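Long-range contacts in peptidoglycan D,D-transpeptidase FtsI (Yersinia pestis, PDB 6SYN), which is a class B penicillin-binding protein that probably cross-links peptidoglycan peptides as a D,D-transpeptidase, the reaction that penicillins block: residues A[40-44]-A[73-78]; A[118-123]-A[186-190]; A[141-147]-A[173-177]; A[261-267]-A[312-316]; A[465-471]-A[506-511]. One frame throughout, in Å; residues are numbered along the deposited sequence.

Interaction 1: A[40-44]-A[73-78]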
# COMPACT_ATOMS: atom_id res chain seq x y z
N PRO A 40 0.68 -25.21 28.25
CA PRO A 40 -0.33 -24.69 29.17
C PRO A 40 -1.17 -25.81 29.80
O PRO A 40 -1.37 -25.75 30.99
CB PRO A 40 -1.16 -23.73 28.31
CG PRO A 40 -0.24 -23.36 27.17
CD PRO A 40 0.57 -24.61 26.91
N LYS A 41 -1.60 -26.81 29.02
CA LYS A 41 -2.39 -27.96 29.55
C LYS A 41 -1.62 -28.62 30.69
O LYS A 41 -2.16 -28.70 31.81
CB LYS A 41 -2.71 -29.00 28.47
CG LYS A 41 -3.63 -30.13 28.93
CD LYS A 41 -3.59 -31.37 28.06
CE LYS A 41 -3.96 -32.63 28.83
NZ LYS A 41 -3.58 -33.86 28.09
N GLU A 42 -0.39 -29.05 30.41
CA GLU A 42 0.45 -29.82 31.37
C GLU A 42 0.77 -28.95 32.59
O GLU A 42 0.92 -29.52 33.69
CB GLU A 42 1.73 -30.31 30.68
CG GLU A 42 2.61 -31.16 31.58
CD GLU A 42 1.91 -32.30 32.30
OE1 GLU A 42 0.67 -32.42 32.17
OE2 GLU A 42 2.60 -33.06 33.00
N LEU A 43 0.86 -27.64 32.41
CA LEU A 43 1.17 -26.65 33.47
C LEU A 43 -0.02 -26.52 34.43
O LEU A 43 0.21 -26.54 35.65
CB LEU A 43 1.51 -25.31 32.81
CG LEU A 43 2.24 -24.29 33.67
CD1 LEU A 43 3.12 -23.40 32.82
CD2 LEU A 43 1.26 -23.45 34.48
N ILE A 44 -1.24 -26.41 33.90
CA ILE A 44 -2.47 -26.11 34.69
C ILE A 44 -2.90 -27.38 35.45
O ILE A 44 -3.40 -27.22 36.58
CB ILE A 44 -3.60 -25.54 33.80
CG1 ILE A 44 -3.08 -24.44 32.87
CG2 ILE A 44 -4.76 -25.06 34.66
CD1 ILE A 44 -4.16 -23.57 32.24
N ILE A 73 -0.97 -18.18 29.56
CA ILE A 73 -1.14 -19.66 29.77
C ILE A 73 -2.63 -20.00 29.82
O ILE A 73 -2.98 -21.11 29.39
CB ILE A 73 -0.39 -20.12 31.05
CG1 ILE A 73 0.96 -19.42 31.19
CG2 ILE A 73 -0.25 -21.64 31.06
CD1 ILE A 73 1.80 -19.89 32.35
N ASN A 74 -3.47 -19.09 30.33
CA ASN A 74 -4.93 -19.30 30.52
C ASN A 74 -5.69 -19.11 29.20
O ASN A 74 -6.85 -19.57 29.12
CB ASN A 74 -5.45 -18.41 31.65
CG ASN A 74 -4.89 -18.80 33.00
OD1 ASN A 74 -4.36 -19.90 33.15
ND2 ASN A 74 -4.99 -17.92 33.97
N ALA A 75 -5.06 -18.49 28.19
CA ALA A 75 -5.65 -18.22 26.86
C ALA A 75 -6.01 -19.53 26.16
O ALA A 75 -7.18 -19.68 25.75
CB ALA A 75 -4.68 -17.41 26.02
N ASN A 76 -5.05 -20.45 26.04
CA ASN A 76 -5.19 -21.77 25.36
C ASN A 76 -4.99 -22.88 26.40
O ASN A 76 -3.98 -23.58 26.36
CB ASN A 76 -4.20 -21.90 24.19
CG ASN A 76 -4.39 -20.85 23.11
OD1 ASN A 76 -3.62 -19.89 23.03
ND2 ASN A 76 -5.39 -21.02 22.27
N PRO A 77 -5.93 -23.07 27.35
CA PRO A 77 -5.69 -23.90 28.53
C PRO A 77 -5.26 -25.34 28.26
O PRO A 77 -4.44 -25.84 29.01
CB PRO A 77 -7.05 -23.92 29.25
CG PRO A 77 -7.74 -22.67 28.77
CD PRO A 77 -7.30 -22.52 27.33
N LYS A 78 -5.80 -25.97 27.21
CA LYS A 78 -5.51 -27.37 26.80
C LYS A 78 -4.50 -27.38 25.65
O LYS A 78 -4.24 -28.48 25.10
CB LYS A 78 -6.81 -28.09 26.42
CG LYS A 78 -7.80 -28.31 27.56
CD LYS A 78 -7.59 -29.60 28.32
CE LYS A 78 -8.88 -30.19 28.87
NZ LYS A 78 -9.48 -31.16 27.92

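Interaction 2: A[118-123]-A[186-190]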
# COMPACT_ATOMS: atom_id res chain seq x y z
N GLN A 118 8.52 -3.70 11.90
CA GLN A 118 7.11 -3.34 11.56
C GLN A 118 7.06 -2.72 10.16
O GLN A 118 5.96 -2.70 9.57
CB GLN A 118 6.52 -2.43 12.64
CG GLN A 118 6.65 -0.94 12.36
CD GLN A 118 6.72 -0.08 13.60
OE1 GLN A 118 7.60 -0.24 14.43
NE2 GLN A 118 5.81 0.88 13.71
N VAL A 119 8.21 -2.26 9.63
CA VAL A 119 8.36 -1.48 8.36
C VAL A 119 8.04 -2.38 7.15
O VAL A 119 7.24 -1.95 6.30
CB VAL A 119 9.76 -0.84 8.27
CG1 VAL A 119 9.99 -0.11 6.95
CG2 VAL A 119 10.04 0.10 9.43
N MET A 120 8.63 -3.58 7.07
CA MET A 120 8.40 -4.56 5.97
C MET A 120 7.27 -5.53 6.35
O MET A 120 6.92 -6.36 5.50
CB MET A 120 9.65 -5.41 5.68
CG MET A 120 10.89 -4.64 5.25
SD MET A 120 10.98 -4.18 3.49
CE MET A 120 10.11 -5.52 2.68
N ALA A 121 6.74 -5.45 7.58
CA ALA A 121 5.92 -6.52 8.20
C ALA A 121 4.91 -7.07 7.19
O ALA A 121 4.84 -8.30 7.03
CB ALA A 121 5.23 -6.00 9.44
N HIS A 122 4.15 -6.20 6.52
CA HIS A 122 3.04 -6.57 5.62
C HIS A 122 3.57 -7.32 4.39
O HIS A 122 2.92 -8.31 4.00
CB HIS A 122 2.21 -5.33 5.28
CG HIS A 122 1.41 -4.83 6.44
ND1 HIS A 122 0.28 -5.49 6.89
CD2 HIS A 122 1.59 -3.77 7.26
CE1 HIS A 122 -0.21 -4.85 7.93
NE2 HIS A 122 0.57 -3.79 8.18
N ILE A 123 4.71 -6.89 3.83
CA ILE A 123 5.36 -7.51 2.63
C ILE A 123 5.87 -8.92 2.98
O ILE A 123 5.57 -9.87 2.24
CB ILE A 123 6.52 -6.64 2.11
CG1 ILE A 123 6.05 -5.23 1.75
CG2 ILE A 123 7.22 -7.33 0.94
CD1 ILE A 123 7.03 -4.43 0.92
N GLN A 186 11.57 1.71 1.62
CA GLN A 186 10.45 1.19 2.46
C GLN A 186 10.44 1.95 3.79
O GLN A 186 9.34 2.33 4.25
CB GLN A 186 10.57 -0.32 2.67
CG GLN A 186 9.39 -0.93 3.43
CD GLN A 186 8.14 -1.05 2.60
OE1 GLN A 186 8.12 -0.73 1.41
NE2 GLN A 186 7.07 -1.53 3.22
N ALA A 187 11.63 2.16 4.38
CA ALA A 187 11.83 2.90 5.65
C ALA A 187 11.31 4.33 5.48
O ALA A 187 10.54 4.78 6.35
CB ALA A 187 13.28 2.87 6.05
N LEU A 188 11.70 5.00 4.39
CA LEU A 188 11.26 6.39 4.08
C LEU A 188 9.75 6.40 3.83
O LEU A 188 9.05 7.24 4.43
CB LEU A 188 11.98 6.92 2.84
CG LEU A 188 11.40 8.22 2.29
CD1 LEU A 188 11.50 9.32 3.33
CD2 LEU A 188 12.06 8.63 1.00
N VAL A 189 9.27 5.54 2.94
CA VAL A 189 7.82 5.45 2.60
C VAL A 189 7.03 5.22 3.90
O VAL A 189 6.20 6.08 4.23
CB VAL A 189 7.55 4.35 1.55
CG1 VAL A 189 6.07 4.00 1.47
CG2 VAL A 189 8.07 4.76 0.18
N TYR A 190 7.28 4.12 4.61
CA TYR A 190 6.48 3.71 5.79
C TYR A 190 6.50 4.82 6.85
O TYR A 190 5.44 5.07 7.46
CB TYR A 190 6.98 2.39 6.39
CG TYR A 190 6.35 2.10 7.73
CD1 TYR A 190 5.10 1.51 7.83
CD2 TYR A 190 6.99 2.48 8.91
CE1 TYR A 190 4.51 1.27 9.06
CE2 TYR A 190 6.41 2.24 10.14
CZ TYR A 190 5.17 1.64 10.22
OH TYR A 190 4.61 1.41 11.44

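Interaction 3: A[141-147]-A[173-177]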
# COMPACT_ATOMS: atom_id res chain seq x y z
N PHE A 141 6.00 -17.69 -0.64
CA PHE A 141 7.19 -18.44 -1.10
C PHE A 141 7.58 -19.51 -0.07
O PHE A 141 8.77 -19.90 -0.05
CB PHE A 141 8.36 -17.47 -1.32
CG PHE A 141 8.28 -16.66 -2.59
CD1 PHE A 141 8.79 -17.15 -3.78
CD2 PHE A 141 7.70 -15.40 -2.58
CE1 PHE A 141 8.72 -16.40 -4.94
CE2 PHE A 141 7.62 -14.66 -3.75
CZ PHE A 141 8.14 -15.15 -4.93
N ASP A 142 6.64 -19.99 0.75
CA ASP A 142 6.95 -20.82 1.95
C ASP A 142 7.77 -22.05 1.53
O ASP A 142 8.79 -22.31 2.18
CB ASP A 142 5.71 -21.26 2.72
CG ASP A 142 6.04 -21.98 4.03
OD1 ASP A 142 6.78 -21.39 4.84
OD2 ASP A 142 5.57 -23.12 4.21
N ARG A 143 7.31 -22.77 0.50
CA ARG A 143 7.90 -24.05 0.02
C ARG A 143 9.34 -23.79 -0.45
O ARG A 143 10.26 -24.49 0.03
CB ARG A 143 7.00 -24.65 -1.07
CG ARG A 143 7.52 -25.93 -1.69
CD ARG A 143 7.04 -27.18 -0.98
NE ARG A 143 7.64 -28.36 -1.58
CZ ARG A 143 8.89 -28.78 -1.36
NH1 ARG A 143 9.69 -28.13 -0.53
NH2 ARG A 143 9.34 -29.86 -1.98
N TRP A 144 9.50 -22.82 -1.35
CA TRP A 144 10.79 -22.29 -1.86
C TRP A 144 11.78 -22.07 -0.70
O TRP A 144 12.94 -22.52 -0.82
CB TRP A 144 10.50 -20.99 -2.63
CG TRP A 144 11.69 -20.20 -3.06
CD1 TRP A 144 12.25 -19.14 -2.41
CD2 TRP A 144 12.44 -20.36 -4.28
NE1 TRP A 144 13.31 -18.64 -3.12
CE2 TRP A 144 13.45 -19.36 -4.28
CE3 TRP A 144 12.37 -21.24 -5.36
CZ2 TRP A 144 14.37 -19.24 -5.31
CZ3 TRP A 144 13.28 -21.11 -6.38
CH2 TRP A 144 14.26 -20.13 -6.36
N LEU A 145 11.31 -21.45 0.38
CA LEU A 145 12.14 -21.05 1.55
C LEU A 145 12.46 -22.25 2.45
O LEU A 145 13.59 -22.30 2.96
CB LEU A 145 11.39 -19.96 2.33
CG LEU A 145 11.29 -18.60 1.63
CD1 LEU A 145 10.22 -17.73 2.27
CD2 LEU A 145 12.63 -17.89 1.63
N THR A 146 11.52 -23.18 2.64
CA THR A 146 11.65 -24.33 3.58
C THR A 146 12.52 -25.43 2.95
O THR A 146 12.46 -25.60 1.71
CB THR A 146 10.28 -24.86 4.02
OG1 THR A 146 10.49 -25.97 4.89
CG2 THR A 146 9.39 -25.30 2.88
N GLY A 147 13.30 -26.13 3.78
CA GLY A 147 14.14 -27.27 3.38
C GLY A 147 14.34 -28.26 4.52
O GLY A 147 13.43 -29.08 4.73
N ALA A 173 16.58 -27.43 -2.02
CA ALA A 173 15.23 -27.43 -1.39
C ALA A 173 14.93 -26.04 -0.80
O ALA A 173 13.95 -25.41 -1.25
CB ALA A 173 15.15 -28.52 -0.34
N ALA A 174 15.73 -25.59 0.18
CA ALA A 174 15.63 -24.24 0.79
C ALA A 174 16.46 -23.25 -0.03
O ALA A 174 17.63 -23.56 -0.34
CB ALA A 174 16.08 -24.28 2.23
N HIS A 175 15.87 -22.10 -0.38
CA HIS A 175 16.40 -21.08 -1.32
C HIS A 175 16.35 -19.69 -0.68
O HIS A 175 15.32 -19.37 -0.06
CB HIS A 175 15.56 -21.05 -2.61
CG HIS A 175 15.87 -22.10 -3.61
ND1 HIS A 175 17.07 -22.15 -4.29
CD2 HIS A 175 15.11 -23.11 -4.10
CE1 HIS A 175 17.06 -23.17 -5.12
NE2 HIS A 175 15.87 -23.77 -5.03
N ASN A 176 17.39 -18.88 -0.88
CA ASN A 176 17.35 -17.43 -0.55
C ASN A 176 16.41 -16.74 -1.54
O ASN A 176 16.28 -17.23 -2.69
CB ASN A 176 18.73 -16.78 -0.57
CG ASN A 176 19.65 -17.38 0.47
OD1 ASN A 176 19.21 -17.71 1.57
ND2 ASN A 176 20.92 -17.56 0.12
N LEU A 177 15.78 -15.66 -1.10
CA LEU A 177 14.83 -14.84 -1.90
C LEU A 177 15.37 -13.42 -1.99
O LEU A 177 15.75 -12.87 -0.95
CB LEU A 177 13.45 -14.89 -1.21
CG LEU A 177 12.31 -14.20 -1.95
CD1 LEU A 177 12.22 -14.67 -3.39
CD2 LEU A 177 10.99 -14.46 -1.24

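Interaction 4: A[261-267]-A[312-316]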
# COMPACT_ATOMS: atom_id res chain seq x y z
N THR A 261 -8.28 9.78 -23.13
CA THR A 261 -9.33 9.20 -24.01
C THR A 261 -9.90 10.29 -24.92
O THR A 261 -9.96 10.08 -26.14
CB THR A 261 -10.42 8.51 -23.19
OG1 THR A 261 -9.78 7.63 -22.26
CG2 THR A 261 -11.39 7.70 -24.03
N ALA A 262 -10.30 11.43 -24.34
CA ALA A 262 -10.98 12.55 -25.03
C ALA A 262 -10.06 13.14 -26.11
O ALA A 262 -10.57 13.49 -27.19
CB ALA A 262 -11.40 13.59 -24.02
N LEU A 263 -8.76 13.26 -25.83
CA LEU A 263 -7.74 13.71 -26.81
C LEU A 263 -7.71 12.73 -28.00
O LEU A 263 -7.85 13.20 -29.14
CB LEU A 263 -6.38 13.84 -26.12
CG LEU A 263 -6.24 15.00 -25.14
CD1 LEU A 263 -4.94 14.91 -24.35
CD2 LEU A 263 -6.32 16.34 -25.85
N GLN A 264 -7.57 11.43 -27.74
CA GLN A 264 -7.49 10.37 -28.78
C GLN A 264 -8.77 10.36 -29.63
O GLN A 264 -8.66 10.20 -30.85
CB GLN A 264 -7.29 8.98 -28.18
CG GLN A 264 -7.19 7.89 -29.23
CD GLN A 264 -6.31 6.75 -28.77
OE1 GLN A 264 -5.12 6.70 -29.08
NE2 GLN A 264 -6.89 5.84 -28.01
N HIS A 265 -9.94 10.50 -28.99
CA HIS A 265 -11.27 10.47 -29.65
C HIS A 265 -11.54 11.79 -30.39
O HIS A 265 -12.62 11.90 -30.99
CB HIS A 265 -12.37 10.15 -28.63
CG HIS A 265 -12.51 8.70 -28.30
ND1 HIS A 265 -13.68 8.01 -28.55
CD2 HIS A 265 -11.65 7.82 -27.75
CE1 HIS A 265 -13.53 6.76 -28.16
NE2 HIS A 265 -12.30 6.62 -27.66
N GLY A 266 -10.61 12.75 -30.33
CA GLY A 266 -10.72 14.06 -31.00
C GLY A 266 -11.88 14.89 -30.47
O GLY A 266 -12.31 15.81 -31.18
N VAL A 267 -12.35 14.58 -29.26
CA VAL A 267 -13.47 15.29 -28.58
C VAL A 267 -13.01 16.71 -28.23
O VAL A 267 -13.84 17.65 -28.29
CB VAL A 267 -13.93 14.50 -27.34
CG1 VAL A 267 -14.68 15.35 -26.33
CG2 VAL A 267 -14.77 13.29 -27.75
N LEU A 312 -16.55 15.47 -20.90
CA LEU A 312 -15.61 14.71 -21.78
C LEU A 312 -16.09 13.26 -21.94
O LEU A 312 -16.13 12.78 -23.08
CB LEU A 312 -14.19 14.77 -21.20
CG LEU A 312 -13.52 16.15 -21.17
CD1 LEU A 312 -12.11 16.05 -20.59
CD2 LEU A 312 -13.49 16.79 -22.55
N ALA A 313 -16.44 12.61 -20.83
CA ALA A 313 -17.07 11.27 -20.79
C ALA A 313 -18.28 11.22 -21.73
O ALA A 313 -18.33 10.29 -22.56
CB ALA A 313 -17.47 10.92 -19.38
N LEU A 314 -19.21 12.17 -21.59
CA LEU A 314 -20.55 12.13 -22.23
C LEU A 314 -20.48 12.59 -23.70
O LEU A 314 -21.49 12.40 -24.41
CB LEU A 314 -21.55 12.97 -21.42
CG LEU A 314 -22.06 12.32 -20.14
CD1 LEU A 314 -22.71 13.35 -19.22
CD2 LEU A 314 -23.04 11.20 -20.44
N ALA A 315 -19.35 13.14 -24.16
CA ALA A 315 -19.09 13.39 -25.60
C ALA A 315 -18.49 12.12 -26.23
O ALA A 315 -18.00 12.21 -27.38
CB ALA A 315 -18.20 14.59 -25.79
N MET A 316 -18.52 10.99 -25.52
CA MET A 316 -17.98 9.69 -26.01
C MET A 316 -18.90 8.55 -25.60
O MET A 316 -19.69 8.70 -24.67
CB MET A 316 -16.58 9.45 -25.43
CG MET A 316 -15.57 10.51 -25.83
SD MET A 316 -13.87 10.10 -25.35
CE MET A 316 -13.95 10.39 -23.59

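Interaction 5: A[465-471]-A[506-511]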
# COMPACT_ATOMS: atom_id res chain seq x y z
N PRO A 465 10.93 12.08 -11.91
CA PRO A 465 10.75 13.48 -12.32
C PRO A 465 9.86 13.57 -13.57
O PRO A 465 9.86 12.64 -14.35
CB PRO A 465 12.16 13.99 -12.64
CG PRO A 465 13.09 12.97 -12.01
CD PRO A 465 12.33 11.66 -12.04
N ALA A 466 9.14 14.67 -13.75
CA ALA A 466 8.12 14.81 -14.83
C ALA A 466 8.79 15.01 -16.20
O ALA A 466 8.05 14.96 -17.20
CB ALA A 466 7.17 15.93 -14.50
N SER A 467 10.10 15.23 -16.25
CA SER A 467 10.90 15.35 -17.50
C SER A 467 11.10 13.96 -18.11
O SER A 467 11.11 13.84 -19.35
CB SER A 467 12.23 15.98 -17.25
OG SER A 467 12.07 17.32 -16.80
N ASN A 468 11.27 12.97 -17.23
CA ASN A 468 11.75 11.60 -17.52
C ASN A 468 11.39 10.76 -16.30
O ASN A 468 12.24 10.48 -15.46
CB ASN A 468 13.25 11.62 -17.81
CG ASN A 468 13.77 10.36 -18.46
OD1 ASN A 468 13.02 9.44 -18.77
ND2 ASN A 468 15.07 10.32 -18.70
N PRO A 469 10.09 10.42 -16.11
CA PRO A 469 9.64 9.73 -14.91
C PRO A 469 10.42 8.44 -14.65
O PRO A 469 10.67 7.70 -15.59
CB PRO A 469 8.17 9.39 -15.19
CG PRO A 469 7.74 10.42 -16.22
CD PRO A 469 8.98 10.68 -17.04
N ARG A 470 10.78 8.21 -13.39
CA ARG A 470 11.49 7.00 -12.92
C ARG A 470 10.60 6.26 -11.92
O ARG A 470 10.62 5.01 -11.93
CB ARG A 470 12.84 7.40 -12.32
CG ARG A 470 13.89 7.73 -13.37
CD ARG A 470 14.41 6.49 -14.07
NE ARG A 470 15.01 5.57 -13.10
CZ ARG A 470 16.26 5.63 -12.66
NH1 ARG A 470 17.09 6.55 -13.12
NH2 ARG A 470 16.69 4.75 -11.77
N PHE A 471 9.82 6.99 -11.12
CA PHE A 471 9.06 6.44 -9.97
C PHE A 471 7.61 6.89 -10.04
O PHE A 471 7.34 8.10 -10.08
CB PHE A 471 9.72 6.88 -8.66
CG PHE A 471 11.21 6.68 -8.67
CD1 PHE A 471 11.75 5.40 -8.73
CD2 PHE A 471 12.07 7.76 -8.67
CE1 PHE A 471 13.12 5.21 -8.75
CE2 PHE A 471 13.44 7.57 -8.68
CZ PHE A 471 13.96 6.30 -8.72
N MET A 506 18.14 7.92 -4.59
CA MET A 506 18.41 7.27 -5.90
C MET A 506 19.26 8.18 -6.80
O MET A 506 19.43 7.82 -7.98
CB MET A 506 17.08 6.92 -6.58
CG MET A 506 16.25 5.94 -5.77
SD MET A 506 17.19 4.45 -5.35
CE MET A 506 17.32 3.70 -6.97
N ASN A 507 19.76 9.29 -6.26
CA ASN A 507 20.72 10.23 -6.90
C ASN A 507 20.21 10.68 -8.27
O ASN A 507 20.98 10.57 -9.24
CB ASN A 507 22.11 9.59 -7.06
CG ASN A 507 22.75 9.16 -5.76
OD1 ASN A 507 22.69 9.88 -4.76
ND2 ASN A 507 23.40 8.01 -5.77
N ILE A 508 18.98 11.19 -8.35
CA ILE A 508 18.36 11.62 -9.65
C ILE A 508 18.69 13.09 -9.90
O ILE A 508 18.41 13.92 -9.02
CB ILE A 508 16.84 11.36 -9.68
CG1 ILE A 508 16.50 9.90 -9.35
CG2 ILE A 508 16.25 11.79 -11.02
CD1 ILE A 508 17.07 8.89 -10.32
N GLU A 509 19.25 13.39 -11.08
CA GLU A 509 19.59 14.77 -11.53
C GLU A 509 18.32 15.62 -11.45
O GLU A 509 17.31 15.27 -12.06
CB GLU A 509 20.18 14.75 -12.94
CG GLU A 509 21.09 15.93 -13.26
CD GLU A 509 22.54 15.78 -12.82
OE1 GLU A 509 23.15 14.73 -13.12
OE2 GLU A 509 23.07 16.73 -12.19
N PRO A 510 18.32 16.71 -10.66
CA PRO A 510 17.20 17.66 -10.62
C PRO A 510 16.71 18.13 -11.99
O PRO A 510 17.42 17.96 -12.96
CB PRO A 510 17.78 18.85 -9.84
CG PRO A 510 18.80 18.21 -8.92
CD PRO A 510 19.39 17.07 -9.71
N ASP A 511 15.53 18.76 -12.02
CA ASP A 511 14.63 18.83 -13.20
C ASP A 511 14.28 20.29 -13.57
O ASP A 511 13.84 20.50 -14.71
CB ASP A 511 13.36 18.02 -12.92
CG ASP A 511 12.93 17.12 -14.06
OD1 ASP A 511 13.77 16.83 -14.93
OD2 ASP A 511 11.75 16.72 -14.07
O HOH W 1 13.41 20.28 -17.07

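Interaction 1: A[40-44]-A[73-78]
The carbonyl oxygen of Pro-77 is the polar atom round which this contact gathers: Lys-41 CA lies 3.0 Å from Pro-77 O in a bent C-H...O approach, and Ile-44 CD1 also touches it. Lys-41 N is near as well, but at an angle too poor for a hydrogen bond, and no true hydrogen bond joins the two segments; just beyond, the backbones of Lys-41 and Gly-79 are hydrogen-bonded. The setting is a helix-to-helix packing in the region matching the penicillin-binding protein dimerisation domain family, where the short helix 40-45 meets the last part of helix 66-74 and the chain that follows. Pro-40 points its CB inward, 3.4 Å from the main-chain O of Ile-73 and the same distance from Asn-76 O. Ile-73 supplies the apolar floor. Its CG2 branch, anti to the backbone N, reaches Pro-40 CB at 3.6 Å, while the longer CG1 arm carries CD1 to 3.8 Å from Leu-43 CD1, these two side chains crossing at about a right angle. Ile-49, from a loop, touches both Leu-43 and Ile-73. The outer side is solvent-facing and looser: the aliphatic parts of Lys-41 and Lys-78 lie against each other while their ammonium groups stay 6.5 Å apart (NZ to NZ), and Lys-41 CG approaches Lys-78 CD at 4.0 Å.

Interaction 2: A[118-123]-A[186-190]
Trans first torsions at Gln-186 (chi1 -175°) and Tyr-190 (chi1 169°), one turn apart on helix 183-199, send both side chains across to Gln-118, Val-119 and Met-120. Gln-186 then bends at chi2, which points the amide N-H at the Val-119 carbonyl oxygen: NE2 donates to Val-119 O over 3.1 Å, nearly straight at 170°, with the oxygen close to the amide plane. Gln-186 NE2 also donates to Met-220 O, tying two main-chain carbonyls. Tyr-190 lays one ring face beneath Val-119 CA, a CH-pi contact 4.3 Å from the ring centroid, and its CD2 atom meets Val-119 CG2 at 3.9 Å. At the far end of the ring, Gln-118 NE2 donates to Tyr-190 OH at 2.6 Å, the amide plane turned steeply against the ring. Met-120 SD packs on Gln-186 CG at 3.6 Å, and Ile-123 CD1 comes up against the same amide. The contact joins the chain entering the short helix 121-124, in the N-terminal region, to helix 183-199, which packs on strand 217-223 of the transpeptidase part. That strand also touches Ile-123 and His-122, Gln-118 O is bound by Ser-225 OG, and helix 492-505 packs on helix 183-199 at Leu-188 and Val-189.

Interaction 3: A[141-147]-A[173-177]
Trp-144 and His-175 stack face to face where the short helix 142-145 meets the loop leading into strand 177-178, the strand that pairs parallel with strand 19-20. The chain between, residues 148-172, is not modelled, so this contact brings together the two ends of an excursion that is probably disordered. Two parts of it are closely packed, one buried and one at the surface. In the buried part Leu-177 lays both terminal methyls over one face of the Phe-141 ring, CD2 being 4.0 Å from the ring centroid, and Leu-145 packs beside it, with CD2 4.2 Å from Leu-177 CB. Helix 136-140 touches this apolar core through Val-137 and Glu-138, and Thr-392 reaches both Phe-141 and Leu-177. The main chain of Leu-177 bonds to Met-18 and Ser-20. The stack is just as close, though exposed. The imidazole of His-175 lies over the six-membered ring of Trp-144, centroids 4.0 Å apart and planes 20° from parallel; His-175 CB sits over the five-membered ring instead, 3.4 Å from its centroid. Trp-144 gets there by a trans chi1 of 172°, which carries the indole out along the loop. Two weak hydrogen bonds accompany the stack: His-175 N to Trp-144 O at 3.0 Å, and Trp-144 NE1 to Asn-176 O, which lies near the indole plane at its edge. Asn-176 sends its own OD1 to Met-18 N. Loose by contrast is the exposed end, where Gly-147 CA only brushes Ala-173 CB at 4.1 Å.

Interaction 4: A[261-267]-A[312-316]
One face of the His-265 imidazole is taken by the sulfur of Met-316: SD stands 3.9 Å from the ring centroid, 26° off the normal and shifted toward the rim, nearest to CG. Ala-320 of helix 319-327 also touches this histidine. The arrangement is a Met-aromatic contact, and the same thioether is the hub of the interface. Met-316 runs out extended at chi2 and then bends at chi3 (-74°), so that the CE methyl folds back over the last turn of helix 255-264, 3.7 Å from Thr-261 CG2 and 4.1 Å from Ala-262 CB. Ala-262 CB also meets Leu-312 CD2 at 4.1 Å. Beyond the helix end, Gly-266 takes positive phi in a Schellman motif, closed by Val-267 N on Ala-262 O, which turns Val-267 toward the partner segment. Its two methyls divide the work: CG1 packs on Ala-315 CB at 3.6 Å, CG2 on Met-316 CG at 3.5 Å. No hydrogen bond crosses; apart from the sulfur-imidazole pair, this is apolar packing. Thr-261 spends its hydroxyl on Met-257 O and Thr-324 OG1. The two segments are the C-terminal ends of helices 255-264 and 306-314 in the helical part of the transpeptidase domain; the first begins at Lys-255, consistent with an SxxK pattern with Ser-252 as in penicillin-binding proteins. Helix 319-327 packs on both, helix 406-416 lies against Leu-263 and Gln-264, and strand 279-281 touches Leu-314.

Interaction 5: A[465-471]-A[506-511]
A type I beta turn, Pro-465 to Asn-468, in the hairpin connection between antiparallel neighbours 455-464 and 471-478 of the transpeptidase-domain sheet receives the C-terminal tail at Asp-511. The main-chain N of Ser-467 donates to Asp-511 OD2 at 3.1 Å (145°), meeting its syn lone pair. Ser-467 OG also faces OD1, but its modelled position is doubtful. Asp-511 is further tied through its backbone to Gly-433. Pro-465, preceded by a cis peptide bond, puts CB against the same carboxylate and CG 3.5 Å from Ile-508 CG2. Before the tail reaches this point, helix 492-505 ends in a Schellman motif whose positive-phi residue is Asn-507, and Ile-508 turns back toward the sheet. There Arg-470 and Phe-471, both opposite Ala-464, form a classic beta bulge. Ile-508 serves both of them: CD1 lies over a face of the Arg-470 guanidinium, 3.6 Å from NH1, while CG1 comes in the plane of the Phe-471 ring at its edge, 3.9 Å from CE2. Met-499 and Val-502 of helix 492-505 also pack on Phe-471. Met-506, bent at chi2 and chi3 and touched by Arg-184 and Leu-185 of helix 183-199, brings its CG to 3.8 Å from Phe-471 CZ.

Overall arrangement
The five contacts trace the elongated molecule from its N-terminal region to the transpeptidase domain. Interactions 1 and 4 mark the two ends, centres about 67 Å apart on opposite sides of the chain's centre. Interaction 2 lies closest to the middle, about 10 Å from that centre, joining the two regions; interaction 3, whose segments fall between those of interaction 2 along the chain, comes within about 8 Å of it at the nearest atoms. Helices 183-199 and 492-505 connect interaction 2 with interaction 5, again about 8 Å off at the nearest atoms. Interaction 4 lies on the ligand-side helices, its Leu-312 side chain about 14 Å from the bound ring-opened penicillin, whose pocket includes Ser-252 and Lys-255.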